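N-Acetyltransferase, PseH (Campylobacter jejuni subsp. jejuni PT14, PDB 4XPL) transfers an acetyl group from acetyl-coenzyme A to the 4-amino group of a UDP-linked sugar on the way to pseudaminic acid, which is used to modify flagellin. Local coordinates at residues A[8-13]-A[63-68]; A[59-64]-A[78-83]; A[70-75]-A[99-104]. The protein carries 8 engineered substitutions. All coordinates share one frame; numbering follows the deposited sequence.

Contact 1 of 3, residues A[8-13]-A[63-68]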
loop_
_atom_site.group_PDB
_atom_site.type_symbol
_atom_site.label_atom_id
_atom_site.label_comp_id
_atom_site.label_asym_id
_atom_site.label_seq_id
_atom_site.Cartn_x
_atom_site.Cartn_y
_atom_site.Cartn_z
ATOM N N ILE A 8 -10.030 -11.850 4.908
ATOM C CA ILE A 8 -9.372 -10.572 4.548
ATOM C C ILE A 8 -9.939 -10.109 3.200
ATOM O O ILE A 8 -9.996 -10.875 2.244
ATOM C CB ILE A 8 -7.814 -10.648 4.449
ATOM C CG1 ILE A 8 -7.172 -11.221 5.729
ATOM C CG2 ILE A 8 -7.230 -9.259 4.116
ATOM C CD1 ILE A 8 -7.509 -10.506 6.989
ATOM N N LYS A 9 -10.386 -8.875 3.142
ATOM C CA LYS A 9 -11.021 -8.331 1.954
ATOM C C LYS A 9 -10.415 -6.954 1.621
ATOM O O LYS A 9 -9.991 -6.233 2.516
ATOM C CB LYS A 9 -12.529 -8.188 2.167
ATOM C CG LYS A 9 -13.346 -9.491 2.083
ATOM C CD LYS A 9 -14.816 -9.130 2.355
ATOM C CE LYS A 9 -15.805 -10.218 1.943
ATOM N NZ LYS A 9 -15.201 -11.548 1.869
ATOM N N LEU A 10 -10.371 -6.640 0.327
ATOM C CA LEU A 10 -9.842 -5.372 -0.175
ATOM C C LEU A 10 -10.941 -4.432 -0.674
ATOM O O LEU A 10 -11.724 -4.789 -1.543
ATOM C CB LEU A 10 -8.869 -5.630 -1.325
ATOM C CG LEU A 10 -7.751 -6.617 -1.020
ATOM C CD1 LEU A 10 -6.888 -6.724 -2.288
ATOM C CD2 LEU A 10 -6.929 -6.137 0.161
ATOM N N LYS A 11 -10.999 -3.239 -0.131
ATOM C CA LYS A 11 -11.912 -2.237 -0.663
ATOM C C LYS A 11 -11.111 -1.187 -1.431
ATOM O O LYS A 11 -10.318 -0.464 -0.857
ATOM C CB LYS A 11 -12.749 -1.601 0.437
ATOM C CG LYS A 11 -13.795 -0.599 -0.050
ATOM C CD LYS A 11 -14.809 -0.279 1.082
ATOM C CE LYS A 11 -15.890 0.634 0.605
ATOM N NZ LYS A 11 -16.857 0.894 1.698
ATOM N N ASN A 12 -11.357 -1.113 -2.737
ATOM C CA ASN A 12 -10.731 -0.104 -3.571
ATOM C C ASN A 12 -11.075 1.316 -3.092
ATOM O O ASN A 12 -12.247 1.651 -2.821
ATOM C CB ASN A 12 -11.148 -0.272 -5.033
ATOM C CG ASN A 12 -10.151 0.366 -6.006
ATOM O OD1 ASN A 12 -9.770 1.530 -5.841
ATOM N ND2 ASN A 12 -9.736 -0.403 -7.036
ATOM N N PHE A 13 -10.044 2.154 -2.983
ATOM C CA PHE A 13 -10.234 3.577 -2.707
ATOM C C PHE A 13 -11.271 4.253 -3.615
ATOM O O PHE A 13 -11.861 5.232 -3.201
ATOM C CB PHE A 13 -8.902 4.362 -2.805
ATOM C CG PHE A 13 -8.097 4.390 -1.518
ATOM C CD1 PHE A 13 -8.039 3.289 -0.672
ATOM C CD2 PHE A 13 -7.358 5.523 -1.178
ATOM C CE1 PHE A 13 -7.271 3.304 0.488
ATOM C CE2 PHE A 13 -6.604 5.551 -0.003
ATOM C CZ PHE A 13 -6.570 4.427 0.829
ATOM N N PHE A 63 -6.010 0.273 -1.750
ATOM C CA PHE A 63 -7.010 -0.511 -1.092
ATOM C C PHE A 63 -7.028 -0.282 0.409
ATOM O O PHE A 63 -5.956 -0.184 1.072
ATOM C CB PHE A 63 -6.728 -1.986 -1.364
ATOM C CG PHE A 63 -6.878 -2.382 -2.826
ATOM C CD1 PHE A 63 -8.130 -2.631 -3.346
ATOM C CD2 PHE A 63 -5.789 -2.520 -3.633
ATOM C CE1 PHE A 63 -8.297 -3.031 -4.641
ATOM C CE2 PHE A 63 -5.940 -2.895 -4.958
ATOM C CZ PHE A 63 -7.198 -3.155 -5.450
ATOM N N LEU A 64 -8.234 -0.198 0.947
ATOM C CA LEU A 64 -8.453 -0.294 2.387
ATOM C C LEU A 64 -8.601 -1.789 2.672
ATOM O O LEU A 64 -9.417 -2.458 2.014
ATOM C CB LEU A 64 -9.687 0.511 2.775
ATOM C CG LEU A 64 -10.071 0.704 4.240
ATOM C CD1 LEU A 64 -8.953 1.385 4.980
ATOM C CD2 LEU A 64 -11.358 1.500 4.382
ATOM N N VAL A 65 -7.852 -2.295 3.639
ATOM C CA VAL A 65 -7.847 -3.719 3.953
ATOM C C VAL A 65 -8.671 -4.003 5.205
ATOM O O VAL A 65 -8.455 -3.397 6.248
ATOM C CB VAL A 65 -6.427 -4.242 4.146
ATOM C CG1 VAL A 65 -6.440 -5.794 4.455
ATOM C CG2 VAL A 65 -5.569 -3.900 2.881
ATOM N N PHE A 66 -9.587 -4.962 5.086
ATOM C CA PHE A 66 -10.423 -5.380 6.160
ATOM C C PHE A 66 -10.093 -6.818 6.595
ATOM O O PHE A 66 -9.798 -7.704 5.774
ATOM C CB PHE A 66 -11.895 -5.343 5.736
ATOM C CG PHE A 66 -12.460 -3.944 5.549
ATOM C CD1 PHE A 66 -12.149 -3.211 4.429
ATOM C CD2 PHE A 66 -13.361 -3.413 6.454
ATOM C CE1 PHE A 66 -12.696 -1.951 4.234
ATOM C CE2 PHE A 66 -13.893 -2.149 6.277
ATOM C CZ PHE A 66 -13.535 -1.422 5.147
ATOM N N GLN A 67 -10.196 -7.039 7.904
ATOM C CA GLN A 67 -10.108 -8.369 8.477
ATOM C C GLN A 67 -11.401 -8.518 9.273
ATOM O O GLN A 67 -11.635 -7.779 10.222
ATOM C CB GLN A 67 -8.865 -8.477 9.366
ATOM C CG GLN A 67 -8.731 -9.800 10.158
ATOM C CD GLN A 67 -7.572 -9.773 11.151
ATOM O OE1 GLN A 67 -7.599 -9.029 12.152
ATOM N NE2 GLN A 67 -6.551 -10.603 10.893
ATOM N N ASP A 68 -12.281 -9.397 8.788
ATOM C CA ASP A 68 -13.563 -9.677 9.417
ATOM C C ASP A 68 -14.341 -8.395 9.680
ATOM O O ASP A 68 -14.877 -8.216 10.777
ATOM C CB ASP A 68 -13.350 -10.436 10.740
#

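Contact 2 of 3, residues A[59-64]-A[78-83]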
loop_
_atom_site.group_PDB
_atom_site.type_symbol
_atom_site.label_atom_id
_atom_site.label_comp_id
_atom_site.label_asym_id
_atom_site.label_seq_id
_atom_site.Cartn_x
_atom_site.Cartn_y
_atom_site.Cartn_z
ATOM N N SER A 59 -2.611 3.101 -13.585
ATOM C CA SER A 59 -1.284 2.764 -13.066
ATOM C C SER A 59 -1.137 2.871 -11.533
ATOM O O SER A 59 -0.080 2.611 -11.025
ATOM C CB SER A 59 -0.214 3.612 -13.737
ATOM O OG SER A 59 -0.132 4.883 -13.138
ATOM N N LYS A 60 -2.200 3.232 -10.812
ATOM C CA LYS A 60 -2.186 3.259 -9.349
ATOM C C LYS A 60 -3.451 2.593 -8.834
ATOM O O LYS A 60 -4.507 2.749 -9.441
ATOM C CB LYS A 60 -2.170 4.692 -8.827
ATOM C CG LYS A 60 -0.942 5.537 -9.208
ATOM C CD LYS A 60 -1.066 6.923 -8.521
ATOM C CE LYS A 60 0.205 7.780 -8.667
ATOM N NZ LYS A 60 0.750 7.667 -9.986
ATOM N N LYS A 61 -3.335 1.874 -7.710
ATOM C CA LYS A 61 -4.474 1.262 -7.040
ATOM C C LYS A 61 -4.188 1.280 -5.542
ATOM O O LYS A 61 -3.115 0.829 -5.093
ATOM C CB LYS A 61 -4.698 -0.183 -7.505
ATOM C CG LYS A 61 -5.016 -0.353 -8.984
ATOM C CD LYS A 61 -5.468 -1.801 -9.268
ATOM C CE LYS A 61 -5.703 -2.041 -10.722
ATOM N NZ LYS A 61 -6.985 -1.408 -11.146
ATOM N N TYR A 62 -5.125 1.837 -4.779
ATOM C CA TYR A 62 -5.067 1.842 -3.331
ATOM C C TYR A 62 -6.249 1.048 -2.804
ATOM O O TYR A 62 -7.344 1.172 -3.333
ATOM C CB TYR A 62 -5.176 3.294 -2.822
ATOM C CG TYR A 62 -3.902 4.110 -2.923
ATOM C CD1 TYR A 62 -3.344 4.417 -4.153
ATOM C CD2 TYR A 62 -3.260 4.572 -1.781
ATOM C CE1 TYR A 62 -2.175 5.151 -4.240
ATOM C CE2 TYR A 62 -2.086 5.331 -1.866
ATOM C CZ TYR A 62 -1.556 5.596 -3.080
ATOM O OH TYR A 62 -0.408 6.331 -3.204
ATOM N N PHE A 63 -6.010 0.273 -1.750
ATOM C CA PHE A 63 -7.010 -0.511 -1.092
ATOM C C PHE A 63 -7.028 -0.282 0.409
ATOM O O PHE A 63 -5.956 -0.184 1.072
ATOM C CB PHE A 63 -6.728 -1.986 -1.364
ATOM C CG PHE A 63 -6.878 -2.382 -2.826
ATOM C CD1 PHE A 63 -8.130 -2.631 -3.346
ATOM C CD2 PHE A 63 -5.789 -2.520 -3.633
ATOM C CE1 PHE A 63 -8.297 -3.031 -4.641
ATOM C CE2 PHE A 63 -5.940 -2.895 -4.958
ATOM C CZ PHE A 63 -7.198 -3.155 -5.450
ATOM N N LEU A 64 -8.234 -0.198 0.947
ATOM C CA LEU A 64 -8.453 -0.294 2.387
ATOM C C LEU A 64 -8.601 -1.789 2.672
ATOM O O LEU A 64 -9.417 -2.458 2.014
ATOM C CB LEU A 64 -9.687 0.511 2.775
ATOM C CG LEU A 64 -10.071 0.704 4.240
ATOM C CD1 LEU A 64 -8.953 1.385 4.980
ATOM C CD2 LEU A 64 -11.358 1.500 4.382
ATOM N N VAL A 78 1.681 1.340 -7.203
ATOM C CA VAL A 78 1.872 2.463 -8.073
ATOM C C VAL A 78 2.910 2.092 -9.129
ATOM O O VAL A 78 3.647 1.080 -8.991
ATOM C CB VAL A 78 2.237 3.749 -7.266
ATOM C CG1 VAL A 78 1.161 4.011 -6.197
ATOM C CG2 VAL A 78 3.650 3.673 -6.609
ATOM N N ASN A 79 2.925 2.881 -10.200
ATOM C CA ASN A 79 3.775 2.631 -11.366
ATOM C C ASN A 79 3.515 1.233 -11.901
ATOM O O ASN A 79 4.431 0.496 -12.231
ATOM C CB ASN A 79 5.257 2.795 -11.028
ATOM C CG ASN A 79 5.611 4.196 -10.579
ATOM O OD1 ASN A 79 5.407 5.158 -11.294
ATOM N ND2 ASN A 79 6.162 4.304 -9.385
ATOM N N ILE A 80 2.246 0.855 -11.955
ATOM C CA ILE A 80 1.889 -0.467 -12.419
ATOM C C ILE A 80 2.115 -0.560 -13.921
ATOM O O ILE A 80 1.638 0.282 -14.689
ATOM C CB ILE A 80 0.419 -0.824 -12.143
ATOM C CG1 ILE A 80 0.118 -0.737 -10.657
ATOM C CG2 ILE A 80 0.107 -2.208 -12.734
ATOM C CD1 ILE A 80 -1.390 -0.787 -10.328
ATOM N N THR A 81 2.859 -1.584 -14.321
ATOM C CA THR A 81 2.977 -1.976 -15.705
ATOM C C THR A 81 2.538 -3.442 -15.856
ATOM O O THR A 81 2.133 -4.072 -14.885
ATOM C CB THR A 81 4.424 -1.841 -16.194
ATOM O OG1 THR A 81 5.183 -2.962 -15.720
ATOM C CG2 THR A 81 5.067 -0.527 -15.686
ATOM N N THR A 82 2.654 -3.998 -17.077
ATOM C CA THR A 82 2.368 -5.434 -17.261
ATOM C C THR A 82 3.405 -6.355 -16.581
ATOM O O THR A 82 3.085 -7.512 -16.278
ATOM C CB THR A 82 2.144 -5.827 -18.755
ATOM O OG1 THR A 82 3.302 -5.513 -19.548
ATOM C CG2 THR A 82 0.944 -5.096 -19.321
ATOM N N LYS A 83 4.597 -5.829 -16.268
ATOM C CA LYS A 83 5.692 -6.628 -15.716
ATOM C C LYS A 83 6.089 -6.330 -14.258
ATOM O O LYS A 83 6.634 -7.195 -13.580
ATOM C CB LYS A 83 6.933 -6.454 -16.612
ATOM C CG LYS A 83 6.675 -6.732 -18.093
ATOM C CD LYS A 83 6.196 -8.155 -18.358
ATOM C CE LYS A 83 5.877 -8.319 -19.864
ATOM N NZ LYS A 83 5.835 -9.748 -20.319
HETATM O O HOH W 1 1.713 5.496 -10.952
#

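Contact 3 of 3, residues A[70-75]-A[99-104]. With ACO (acetyl coenzyme *a), chain B.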
loop_
_atom_site.group_PDB
_atom_site.type_symbol
_atom_site.label_atom_id
_atom_site.label_comp_id
_atom_site.label_asym_id
_atom_site.label_seq_id
_atom_site.Cartn_x
_atom_site.Cartn_y
_atom_site.Cartn_z
ATOM N N GLN A 70 -13.349 -5.396 10.156
ATOM C CA GLN A 70 -12.534 -4.364 10.803
ATOM C C GLN A 70 -11.443 -3.858 9.860
ATOM O O GLN A 70 -10.749 -4.669 9.260
ATOM C CB GLN A 70 -11.857 -4.943 12.046
ATOM C CG GLN A 70 -12.775 -5.148 13.222
ATOM C CD GLN A 70 -13.372 -3.848 13.706
ATOM O OE1 GLN A 70 -12.681 -2.837 13.779
ATOM N NE2 GLN A 70 -14.657 -3.860 14.026
ATOM N N ILE A 71 -11.264 -2.536 9.763
ATOM C CA ILE A 71 -10.139 -1.974 9.001
ATOM C C ILE A 71 -8.818 -2.288 9.701
ATOM O O ILE A 71 -8.715 -2.068 10.907
ATOM C CB ILE A 71 -10.284 -0.441 8.811
ATOM C CG1 ILE A 71 -11.476 -0.126 7.907
ATOM C CG2 ILE A 71 -9.019 0.162 8.202
ATOM C CD1 ILE A 71 -12.006 1.307 8.044
ATOM N N ILE A 72 -7.816 -2.816 8.959
ATOM C CA ILE A 72 -6.491 -3.045 9.531
ATOM C C ILE A 72 -5.342 -2.273 8.890
ATOM O O ILE A 72 -4.270 -2.173 9.483
ATOM C CB ILE A 72 -6.150 -4.551 9.595
ATOM C CG1 ILE A 72 -6.158 -5.229 8.222
ATOM C CG2 ILE A 72 -7.209 -5.253 10.579
ATOM C CD1 ILE A 72 -5.337 -6.566 8.210
ATOM N N GLY A 73 -5.572 -1.697 7.712
ATOM C CA GLY A 73 -4.540 -0.875 7.086
ATOM C C GLY A 73 -4.899 -0.543 5.663
ATOM O O GLY A 73 -6.034 -0.806 5.203
ATOM N N VAL A 74 -3.929 0.057 4.991
ATOM C CA VAL A 74 -4.039 0.410 3.578
ATOM C C VAL A 74 -2.859 -0.195 2.842
ATOM O O VAL A 74 -1.708 -0.227 3.359
ATOM C CB VAL A 74 -4.046 1.953 3.417
ATOM C CG1 VAL A 74 -3.689 2.429 1.956
ATOM C CG2 VAL A 74 -5.382 2.543 3.903
ATOM N N ILE A 75 -3.114 -0.647 1.628
ATOM C CA ILE A 75 -2.035 -1.030 0.729
ATOM C C ILE A 75 -2.162 -0.314 -0.597
ATOM O O ILE A 75 -3.231 0.133 -0.947
ATOM C CB ILE A 75 -1.975 -2.577 0.527
ATOM C CG1 ILE A 75 -3.249 -3.117 -0.117
ATOM C CG2 ILE A 75 -1.677 -3.279 1.857
ATOM C CD1 ILE A 75 -3.156 -4.619 -0.532
ATOM N N GLY A 99 1.359 -5.956 9.757
ATOM C CA GLY A 99 2.228 -5.833 8.578
ATOM C C GLY A 99 2.330 -7.071 7.713
ATOM O O GLY A 99 2.248 -6.973 6.488
ATOM N N GLN A 100 2.459 -8.235 8.336
ATOM C CA GLN A 100 2.538 -9.496 7.594
ATOM C C GLN A 100 1.266 -9.790 6.807
ATOM O O GLN A 100 1.330 -10.243 5.673
ATOM C CB GLN A 100 2.902 -10.673 8.494
ATOM C CG GLN A 100 3.146 -11.985 7.715
ATOM C CD GLN A 100 4.236 -11.863 6.671
ATOM O OE1 GLN A 100 5.331 -11.376 6.975
ATOM N NE2 GLN A 100 3.964 -12.320 5.437
ATOM N N ILE A 101 0.111 -9.488 7.396
ATOM C CA ILE A 101 -1.157 -9.641 6.699
ATOM C C ILE A 101 -1.216 -8.742 5.482
ATOM O O ILE A 101 -1.570 -9.182 4.381
ATOM C CB ILE A 101 -2.335 -9.280 7.615
ATOM C CG1 ILE A 101 -2.360 -10.265 8.784
ATOM C CG2 ILE A 101 -3.627 -9.289 6.790
ATOM C CD1 ILE A 101 -3.501 -10.066 9.809
ATOM N N LEU A 102 -0.846 -7.480 5.662
ATOM C CA LEU A 102 -0.795 -6.547 4.549
ATOM C C LEU A 102 0.174 -6.992 3.462
ATOM O O LEU A 102 -0.139 -6.880 2.270
ATOM C CB LEU A 102 -0.456 -5.134 5.012
ATOM C CG LEU A 102 -1.307 -4.501 6.114
ATOM C CD1 LEU A 102 -0.821 -3.079 6.482
ATOM C CD2 LEU A 102 -2.800 -4.516 5.718
ATOM N N MET A 103 1.326 -7.511 3.881
ATOM C CA MET A 103 2.340 -8.045 2.944
ATOM C C MET A 103 1.814 -9.268 2.183
ATOM O O MET A 103 2.016 -9.389 0.966
ATOM C CB MET A 103 3.637 -8.415 3.682
ATOM C CG MET A 103 4.485 -7.258 4.152
ATOM S SD MET A 103 4.957 -6.117 2.821
ATOM C CE MET A 103 5.893 -7.243 1.766
ATOM N N ASN A 104 1.136 -10.177 2.874
ATOM C CA ASN A 104 0.496 -11.296 2.179
ATOM C C ASN A 104 -0.450 -10.804 1.097
ATOM O O ASN A 104 -0.463 -11.350 -0.002
ATOM C CB ASN A 104 -0.325 -12.205 3.131
ATOM C CG ASN A 104 0.548 -13.039 4.068
ATOM O OD1 ASN A 104 1.741 -13.316 3.791
ATOM N ND2 ASN A 104 -0.045 -13.432 5.209
HETATM N N1A ACO B . 15.053 -3.850 13.709
HETATM C C2A ACO B . 14.597 -5.003 13.174
HETATM N N3A ACO B . 13.315 -5.405 13.304
HETATM C C4A ACO B . 12.392 -4.668 13.984
HETATM C C5A ACO B . 12.811 -3.395 14.588
HETATM C C6A ACO B . 14.243 -3.015 14.411
HETATM N N6A ACO B . 14.742 -1.865 14.934
HETATM N N7A ACO B . 11.715 -2.885 15.192
HETATM C C8A ACO B . 10.681 -3.753 14.993
HETATM N N9A ACO B . 11.089 -4.817 14.266
HETATM C C1B ACO B . 10.287 -5.995 13.808
HETATM C C2B ACO B . 9.238 -6.470 14.807
HETATM O O2B ACO B . 9.820 -7.243 15.861
HETATM C C3B ACO B . 8.344 -7.288 13.900
HETATM O O3B ACO B . 8.913 -8.592 13.779
HETATM P P3B ACO B . 8.115 -9.883 13.222
HETATM O O7A ACO B . 7.723 -9.544 11.787
HETATM O O8A ACO B . 9.172 -10.963 13.289
HETATM O O9A ACO B . 6.953 -10.086 14.174
HETATM C C4B ACO B . 8.366 -6.536 12.569
HETATM O O4B ACO B . 9.556 -5.733 12.592
HETATM C C5B ACO B . 7.112 -5.675 12.371
HETATM O O5B ACO B . 6.858 -4.862 13.527
HETATM P P1A ACO B . 5.380 -4.561 14.119
HETATM O O1A ACO B . 5.479 -3.628 15.294
HETATM O O2A ACO B . 4.607 -5.858 14.237
HETATM O O3A ACO B . 4.731 -3.572 13.028
HETATM P P2A ACO B . 3.568 -3.991 12.024
HETATM O O4A ACO B . 3.864 -5.350 11.446
HETATM O O5A ACO B . 2.264 -3.795 12.769
HETATM O O6A ACO B . 3.618 -2.802 10.932
HETATM C CBP ACO B . 4.352 -1.421 9.175
HETATM C CCP ACO B . 4.730 -2.574 10.071
HETATM C CDP ACO B . 3.086 -1.831 8.366
HETATM C CEP ACO B . 5.524 -1.115 8.234
HETATM C CAP ACO B . 4.066 -0.220 10.092
HETATM O OAP ACO B . 5.221 0.079 10.914
HETATM C C9P ACO B . 3.682 1.010 9.334
HETATM O O9P ACO B . 2.551 1.140 8.861
HETATM N N8P ACO B . 4.621 1.957 9.247
HETATM C C7P ACO B . 4.356 3.249 8.623
HETATM C C6P ACO B . 4.163 3.111 7.106
HETATM C C5P ACO B . 5.396 2.533 6.437
HETATM O O5P ACO B . 6.531 2.830 6.825
HETATM N N4P ACO B . 5.199 1.742 5.382
HETATM C C3P ACO B . 6.333 1.347 4.531
HETATM C C2P ACO B . 6.640 2.452 3.493
HETATM S S1P ACO B . 5.262 2.520 2.370
HETATM C C ACO B . 4.347 3.839 2.813
HETATM O O ACO B . 4.665 4.520 3.796
HETATM C CH3 ACO B . 3.114 4.132 1.995
#

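Contact 1 of 3, residues A[8-13]-A[63-68]
F63 and L10 make the apolar centre here: L10 CB packs 3.7 Å from F63 CD1, and L10 CD1 sits over one face of that ring. L10 also runs beside V65, the two pointing the same way, with L10 CD2 3.8 Å from V65 CG2. On the same face I8 extends the row. Its CG2, anti to the backbone N, meets V65 CG1 at 3.6 Å, while CD1 reaches across to CB and CG of Q67. Helix 99-114 lies against this side: L10 and F63 touch Y109, whose ring meets that of F63 edge-to-face.

The other face carries K9, K11, L64 and F66. K11 CB and CD pass CE1 of F66, CB at 3.8 Å, and the extended chain carries NZ on to a salt bridge with E20. At the end of the strand F13 turns its ring back, so that L64 N lies at the ring edge, in plane.

Between the faces, K9 and K11 each pair twice with the opposite strand. K9 N gives to F66 O at 2.9 Å, and F66 N returns to K9 O almost straight, at 177°. K11 N to L64 O and L64 N to K11 O are both 2.8 Å. N12, at the polar edge, lays ND2 near F63 CE1, amide and ring planes 58° apart, while its OD1 accepts from T14 N.

This is a regular antiparallel pairing of strand 8-12, outermost within the chain, with strand 61-67, the first two strands of the GNAT acetyltransferase sheet.

Contact 2 of 3, residues A[59-64]-A[78-83]
S59 and I80 are tied by one backbone hydrogen bond, I80 N to S59 O, 3.1 Å long and nearly straight at 173°. The same oxygen has the CA of V78 3.5 Å away in a CA-H...O contact, so a single carbonyl faces the bend where strand 70-78 gives way to the turn.

I80 points its side chain at this carbonyl. CG1 is anti to the carbonyl carbon of I80 (chi1 -58°) and comes within 3.4 Å of S59 O; beyond it, CD1 lies 3.9 Å from K61 CG, the two side chains crossing at about a right angle. L114 of helix 99-114 touches both I80 and K61. V78 supplies the second apolar patch through CG1, which is 4.0 Å from K60 CG and equally far from Y62 CE1. The Y62 ring meets it obliquely, and F50 and F13 bring their own rings against Y62 from the rest of the fold.

The polar atoms gather round one water. It donates to S59 OG, and accepts from K60 NZ at 2.6 Å and from N79 N at 3.0 Å. S59 OG is also hydrogen-bonded to D57 OD1, and D57 has a weak, long ion pair with K60 as well.

Where the two strands separate, then, a single direct backbone bond is supplemented by a solvent bridge. The aliphatic parts of K60 and K61 pack on V78 and I80, while the ammonium group of K60 gives to the water, with D57 more distant; that carboxylate would probably help to stabilise its positive charge.

Contact 3 of 3, residues A[70-75]-A[99-104]
I72 and I101 meet through their branches at about a right angle. I72 CD1 pushes in to 3.5 Å from I101 CG2, the closest approach between strand 70-75 and helix 99-104. I72 CG1 stands between the backbone N and the carbonyl carbon (chi1 60°), and CD1 continues from it toward the helix. The same CD1 lies 4.1 Å from L102 CD2, so the tip of I72 rests against two successive helix residues.

L102 makes the broader contact. Both its methyls lie over G73, CD2 4.3 Å from G73 CA; CD1 crowds the spot to which a CB would point, so the lack of one gives L102 its place on the strand. I75 takes up the other flank: its CG2 is 3.9 Å from L102 CB, and the two side chains approach at a slant. V74 turns away to the opposite face of the sheet, against F13 and W27. The L102 side chain also touches L89 of strand 84-91, so it spans neighbouring strands.

The short axes cross at -60°, 8.9 Å apart, with purely apolar side-chain packing between them. At the helix start G99 N makes a weak hydrogen bond, 3.1 Å, to the acetyl-CoA phosphate oxygen O4A. Strand 84-91 and its end (L89 O, A91 N), then K96, G97 and G99, bind the cofactor in the manner of the GNAT pyrophosphate-binding site, with helix 99-114 packed on the sheet through L102.

How the contacts relate
Strand 61-67 joins contacts 1 and 2, which share F63 and L64, and strand 70-78, its antiparallel neighbour, carries contact 3 and runs into contact 2. V65 hydrogen-bonds through its backbone to I72 and G73, so contacts 1 and 3 are adjacent parts of one sheet, their centres about 8 Å apart. Contact 3 is buried and apolar, holding a helix on the sheet beside acetyl-CoA. Contact 1 is partly buried and relies on regular backbone pairing with apolar residues on both faces. Contact 2 is a surface contact, about 16 Å from contact 3 between centres and across the chain's centre from it, where one backbone bond and a bridging water do the polar work.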